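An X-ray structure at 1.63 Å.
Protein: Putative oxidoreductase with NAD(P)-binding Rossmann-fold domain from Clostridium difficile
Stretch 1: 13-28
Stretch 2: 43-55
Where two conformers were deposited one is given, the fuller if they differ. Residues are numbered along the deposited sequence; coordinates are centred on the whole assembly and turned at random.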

# COMPACT_ATOMS: atom_id res chain seq x y z
N GLY A 13 -25.19 -31.51 7.27
CA GLY A 13 -25.45 -30.12 6.93
C GLY A 13 -24.59 -29.77 5.73
O GLY A 13 -23.37 -29.71 5.83
N LEU A 14 -25.22 -29.61 4.58
CA LEU A 14 -24.49 -29.32 3.35
C LEU A 14 -24.89 -27.95 2.80
O LEU A 14 -25.01 -27.77 1.59
N GLY A 15 -25.02 -26.99 3.71
CA GLY A 15 -25.38 -25.60 3.40
C GLY A 15 -24.22 -24.78 2.83
O GLY A 15 -23.19 -25.32 2.46
N SER A 16 -24.39 -23.47 2.79
CA SER A 16 -23.39 -22.63 2.12
C SER A 16 -22.02 -22.70 2.82
O SER A 16 -21.00 -22.74 2.15
N ILE A 17 -21.99 -22.72 4.14
CA ILE A 17 -20.73 -22.82 4.88
C ILE A 17 -20.02 -24.15 4.62
O ILE A 17 -18.81 -24.20 4.36
N ALA A 18 -20.76 -25.26 4.65
CA ALA A 18 -20.15 -26.54 4.32
C ALA A 18 -19.57 -26.52 2.91
O ALA A 18 -18.44 -26.97 2.67
N GLN A 19 -20.34 -25.96 1.97
CA GLN A 19 -19.95 -25.92 0.57
C GLN A 19 -18.72 -25.07 0.28
O GLN A 19 -17.94 -25.40 -0.61
N LYS A 20 -18.53 -23.97 1.01
CA LYS A 20 -17.40 -23.09 0.71
C LYS A 20 -16.19 -23.23 1.63
O LYS A 20 -15.08 -22.95 1.19
N ALA A 21 -16.41 -23.65 2.88
CA ALA A 21 -15.34 -23.68 3.92
C ALA A 21 -14.84 -25.05 4.33
O ALA A 21 -13.74 -25.14 4.94
N TYR A 22 -15.63 -26.10 4.05
CA TYR A 22 -15.28 -27.46 4.47
C TYR A 22 -15.16 -28.49 3.37
O TYR A 22 -14.11 -29.16 3.26
N LEU A 23 -16.21 -28.62 2.53
CA LEU A 23 -16.20 -29.58 1.43
C LEU A 23 -14.95 -29.44 0.55
O LEU A 23 -14.32 -30.46 0.22
N PRO A 24 -14.55 -28.19 0.23
CA PRO A 24 -13.38 -28.11 -0.66
C PRO A 24 -12.11 -28.74 -0.10
O PRO A 24 -11.25 -29.16 -0.87
N ILE A 25 -11.98 -28.81 1.21
CA ILE A 25 -10.79 -29.45 1.79
C ILE A 25 -11.03 -30.93 2.13
O ILE A 25 -10.16 -31.80 1.85
N LEU A 26 -12.20 -31.25 2.67
CA LEU A 26 -12.46 -32.59 3.16
C LEU A 26 -12.73 -33.60 2.05
O LEU A 26 -12.56 -34.79 2.26
N THR A 27 -13.12 -33.11 0.87
CA THR A 27 -13.38 -34.01 -0.25
C THR A 27 -12.10 -34.55 -0.88
O THR A 27 -12.18 -35.47 -1.70
N LYS A 28 -10.94 -33.95 -0.53
CA LYS A 28 -9.62 -34.52 -0.83
C LYS A 28 -9.31 -35.29 0.46
O LYS A 28 -8.68 -34.79 1.41
N VAL A 43 -33.05 -33.35 -2.39
CA VAL A 43 -32.58 -32.95 -3.72
C VAL A 43 -31.16 -32.36 -3.63
O VAL A 43 -30.27 -32.73 -4.40
N LYS A 44 -30.96 -31.48 -2.66
CA LYS A 44 -29.67 -30.86 -2.49
C LYS A 44 -28.66 -31.93 -2.07
O LYS A 44 -27.52 -31.94 -2.56
N ARG A 45 -29.08 -32.81 -1.16
CA ARG A 45 -28.21 -33.89 -0.68
C ARG A 45 -27.68 -34.73 -1.82
O ARG A 45 -26.48 -34.97 -1.92
N GLU A 46 -28.58 -35.16 -2.69
CA GLU A 46 -28.18 -36.05 -3.78
C GLU A 46 -27.28 -35.34 -4.81
O GLU A 46 -26.35 -35.95 -5.34
N LYS A 47 -27.55 -34.07 -5.06
CA LYS A 47 -26.76 -33.30 -6.01
C LYS A 47 -25.33 -33.09 -5.49
O LYS A 47 -24.36 -33.38 -6.19
N ILE A 48 -25.20 -32.61 -4.25
CA ILE A 48 -23.88 -32.41 -3.65
C ILE A 48 -23.09 -33.71 -3.58
O ILE A 48 -21.95 -33.77 -4.01
N CYS A 49 -23.72 -34.77 -3.05
CA CYS A 49 -23.05 -36.07 -2.94
C CYS A 49 -22.60 -36.60 -4.32
O CYS A 49 -21.51 -37.13 -4.45
N SER A 50 -23.45 -36.44 -5.33
CA SER A 50 -23.09 -36.84 -6.68
C SER A 50 -21.89 -36.05 -7.21
O SER A 50 -20.99 -36.62 -7.84
N ASP A 51 -21.88 -34.75 -6.97
CA ASP A 51 -20.78 -33.90 -7.44
C ASP A 51 -19.44 -34.41 -6.93
O ASP A 51 -18.46 -34.37 -7.64
N TYR A 52 -19.42 -34.88 -5.69
CA TYR A 52 -18.17 -35.31 -5.05
C TYR A 52 -17.98 -36.82 -4.92
O TYR A 52 -16.98 -37.27 -4.33
N ARG A 53 -18.93 -37.59 -5.45
CA ARG A 53 -18.88 -39.05 -5.40
C ARG A 53 -18.86 -39.57 -3.98
O ARG A 53 -18.11 -40.49 -3.64
N ILE A 54 -19.69 -38.96 -3.16
CA ILE A 54 -19.87 -39.32 -1.77
C ILE A 54 -21.22 -40.01 -1.67
O ILE A 54 -22.15 -39.68 -2.40
N MET A 55 -21.32 -40.95 -0.74
CA MET A 55 -22.56 -41.70 -0.53
C MET A 55 -23.55 -40.84 0.25
O MET A 55 -23.23 -40.35 1.33

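No direct hydrogen bond joins these two stretches; a water bridges them instead. Water 1 donates to the backbone Q19 O at 2.9 Å and lies 2.7 Å from Y52 OH, so the tyrosine hydroxyl reaches the first helix without touching one of its polar atoms directly. The rest is van der Waals contact, largely apolar, between helices whose axes run 36° apart and come no closer than 12.3 Å, and side chains from both stretches meet in the space between.

Y52 is prominent among them. With chi1 m it points toward the first stretch and offers a ring face to T27, whose CG2 sits 3.6 Å from the Y52 ring centroid and 17° off the normal, a clear CH-pi contact. T27 adopts chi1 p, and its OG1 donates to L23 O at 2.6 Å, one turn back; the hydroxyl is thus satisfied within its own stretch. L23 (m, t) also points in, with L23 CB 4.0 Å from Y52 CE2 and L23 CD1 4.0 Å from I48 CG2. I54, just past the Schellman turn at R53, closes this end: I54 CD1 lies 4.0 Å from T27 CG2.

I48 (m, m) is the hub of the middle. Its CG2 meets L14 CD1 at 4.0 Å as well as L23, and I48 CD1 approaches Q19 OE1 at 3.7 Å. Q19 (chi1 m, chi2 t) leaves its backbone sideways, but its end comes nearer, and Q19 NE2 donates to L14 O at 2.9 Å, tying the loop before the helix to its first turns. L14 (m, t) points inward from that loop. K44 (t, t, p, t) covers the edge with its aliphatic chain, K44 CE lying 3.6 Å from L14 O, while K44 NZ stands 3.9 Å from G15 CA. The rule: pair polar groups within a stretch or through water, and let mostly carbon make the contact.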

# COMPACT_ATOMS: atom_id res chain seq x y z
CB LEU A 14 -24.70 -30.41 2.33
CG LEU A 14 -24.30 -31.83 2.77
CD1 LEU A 14 -24.76 -32.85 1.73
CD2 LEU A 14 -22.80 -31.90 3.00
CB SER A 16 -23.88 -21.19 1.96
OG SER A 16 -23.92 -20.53 3.21
CB ILE A 17 -20.96 -22.58 6.38
CG1 ILE A 17 -21.52 -21.16 6.61
CG2 ILE A 17 -19.70 -22.77 7.14
CD1 ILE A 17 -20.66 -20.05 6.03
CB ALA A 18 -21.18 -27.69 4.44
CB GLN A 19 -21.12 -25.48 -0.31
CG GLN A 19 -22.18 -26.57 -0.42
CD GLN A 19 -23.29 -26.18 -1.34
OE1 GLN A 19 -23.06 -25.86 -2.51
NE2 GLN A 19 -24.49 -26.16 -0.82
CB LYS A 20 -17.85 -21.61 0.68
CG LYS A 20 -18.08 -20.99 2.03
CD LYS A 20 -18.52 -19.54 1.87
CE LYS A 20 -18.75 -18.89 3.21
NZ LYS A 20 -19.16 -17.48 3.04
CB ALA A 21 -15.82 -22.95 5.18
CB TYR A 22 -16.21 -27.94 5.57
CG TYR A 22 -16.05 -27.11 6.81
CD1 TYR A 22 -15.00 -27.36 7.69
CD2 TYR A 22 -16.88 -26.03 7.07
CE1 TYR A 22 -14.83 -26.59 8.84
CE2 TYR A 22 -16.71 -25.24 8.21
CZ TYR A 22 -15.68 -25.51 9.08
OH TYR A 22 -15.50 -24.75 10.22
CB LEU A 23 -17.50 -29.52 0.61
CG LEU A 23 -18.68 -30.25 1.27
CD1 LEU A 23 -20.01 -29.87 0.67
CD2 LEU A 23 -18.45 -31.78 1.24
CB PRO A 24 -13.21 -26.61 -0.89
CG PRO A 24 -14.62 -26.07 -0.76
CD PRO A 24 -15.16 -26.85 0.41
CB ILE A 25 -10.22 -28.66 2.99
CG1 ILE A 25 -11.31 -28.30 3.97
CG2 ILE A 25 -9.53 -27.42 2.49
CD1 ILE A 25 -10.92 -27.25 5.03
CB LEU A 26 -13.60 -32.60 4.18
CG LEU A 26 -13.29 -31.86 5.49
CD1 LEU A 26 -14.56 -31.80 6.33
CD2 LEU A 26 -12.11 -32.52 6.25
CB THR A 27 -14.30 -33.37 -1.30
OG1 THR A 27 -13.73 -32.14 -1.74
CG2 THR A 27 -15.70 -33.14 -0.70
CB LYS A 28 -8.59 -33.44 -1.12
CG LYS A 28 -7.25 -33.99 -1.52
CD LYS A 28 -6.26 -32.88 -1.75
CE LYS A 28 -4.95 -33.44 -2.20
NZ LYS A 28 -5.07 -34.13 -3.50
CB VAL A 43 -33.56 -31.96 -4.38
CG1 VAL A 43 -32.99 -31.43 -5.69
CG2 VAL A 43 -34.93 -32.63 -4.59
CB LYS A 44 -29.72 -29.75 -1.45
CG LYS A 44 -28.42 -28.96 -1.38
CD LYS A 44 -28.49 -27.77 -0.43
CE LYS A 44 -28.52 -28.20 1.01
NZ LYS A 44 -28.72 -27.04 1.95
CB ARG A 45 -29.00 -34.80 0.28
CG ARG A 45 -28.18 -35.95 0.79
CD ARG A 45 -28.82 -36.64 1.94
NE ARG A 45 -29.94 -37.49 1.58
CZ ARG A 45 -31.21 -37.34 1.98
NH1 ARG A 45 -31.61 -36.34 2.76
NH2 ARG A 45 -32.10 -38.23 1.60
CB GLU A 46 -29.40 -36.73 -4.39
CG GLU A 46 -30.06 -37.64 -3.34
CD GLU A 46 -31.07 -38.59 -3.88
OE1 GLU A 46 -31.67 -38.32 -4.94
OE2 GLU A 46 -31.29 -39.62 -3.21
CB LYS A 47 -27.42 -31.95 -6.31
CG LYS A 47 -26.81 -31.20 -7.49
CD LYS A 47 -27.51 -29.87 -7.72
CE LYS A 47 -26.90 -29.11 -8.90
NZ LYS A 47 -25.43 -29.01 -8.78
CB ILE A 48 -23.98 -31.77 -2.25
CG1 ILE A 48 -24.40 -30.30 -2.37
CG2 ILE A 48 -22.63 -31.90 -1.52
CD1 ILE A 48 -23.50 -29.45 -3.26
CB CYS A 49 -23.95 -37.09 -2.25
SG CYS A 49 -24.06 -36.71 -0.50
CB SER A 50 -24.26 -36.60 -7.63
OG SER A 50 -23.90 -37.01 -8.94
CB ASP A 51 -20.96 -32.45 -6.97
CG ASP A 51 -22.13 -31.74 -7.61
OD1 ASP A 51 -22.66 -32.22 -8.64
OD2 ASP A 51 -22.52 -30.68 -7.08
CB TYR A 52 -18.09 -34.71 -3.67
CG TYR A 52 -17.83 -33.24 -3.59
CD1 TYR A 52 -16.61 -32.72 -3.98
CD2 TYR A 52 -18.78 -32.37 -3.06
CE1 TYR A 52 -16.34 -31.38 -3.89
CE2 TYR A 52 -18.52 -31.02 -2.94
CZ TYR A 52 -17.29 -30.53 -3.35
OH TYR A 52 -17.00 -29.19 -3.26
CB ARG A 53 -17.70 -39.60 -6.20
CG ARG A 53 -17.77 -39.29 -7.71
CD ARG A 53 -16.37 -39.36 -8.37
NE ARG A 53 -15.47 -38.42 -7.71
CZ ARG A 53 -15.42 -37.11 -7.94
NH1 ARG A 53 -16.21 -36.55 -8.86
NH2 ARG A 53 -14.60 -36.35 -7.24
CB ILE A 54 -19.87 -38.08 -0.85
CG1 ILE A 54 -18.52 -37.35 -0.90
CG2 ILE A 54 -20.09 -38.49 0.60
CD1 ILE A 54 -18.54 -35.98 -0.21
CB MET A 55 -22.26 -42.97 0.27
CG MET A 55 -23.47 -43.84 0.58
SD MET A 55 -24.27 -44.51 -0.89
CE MET A 55 -22.94 -45.52 -1.55
O HOH W 1 -18.85 -27.43 -2.42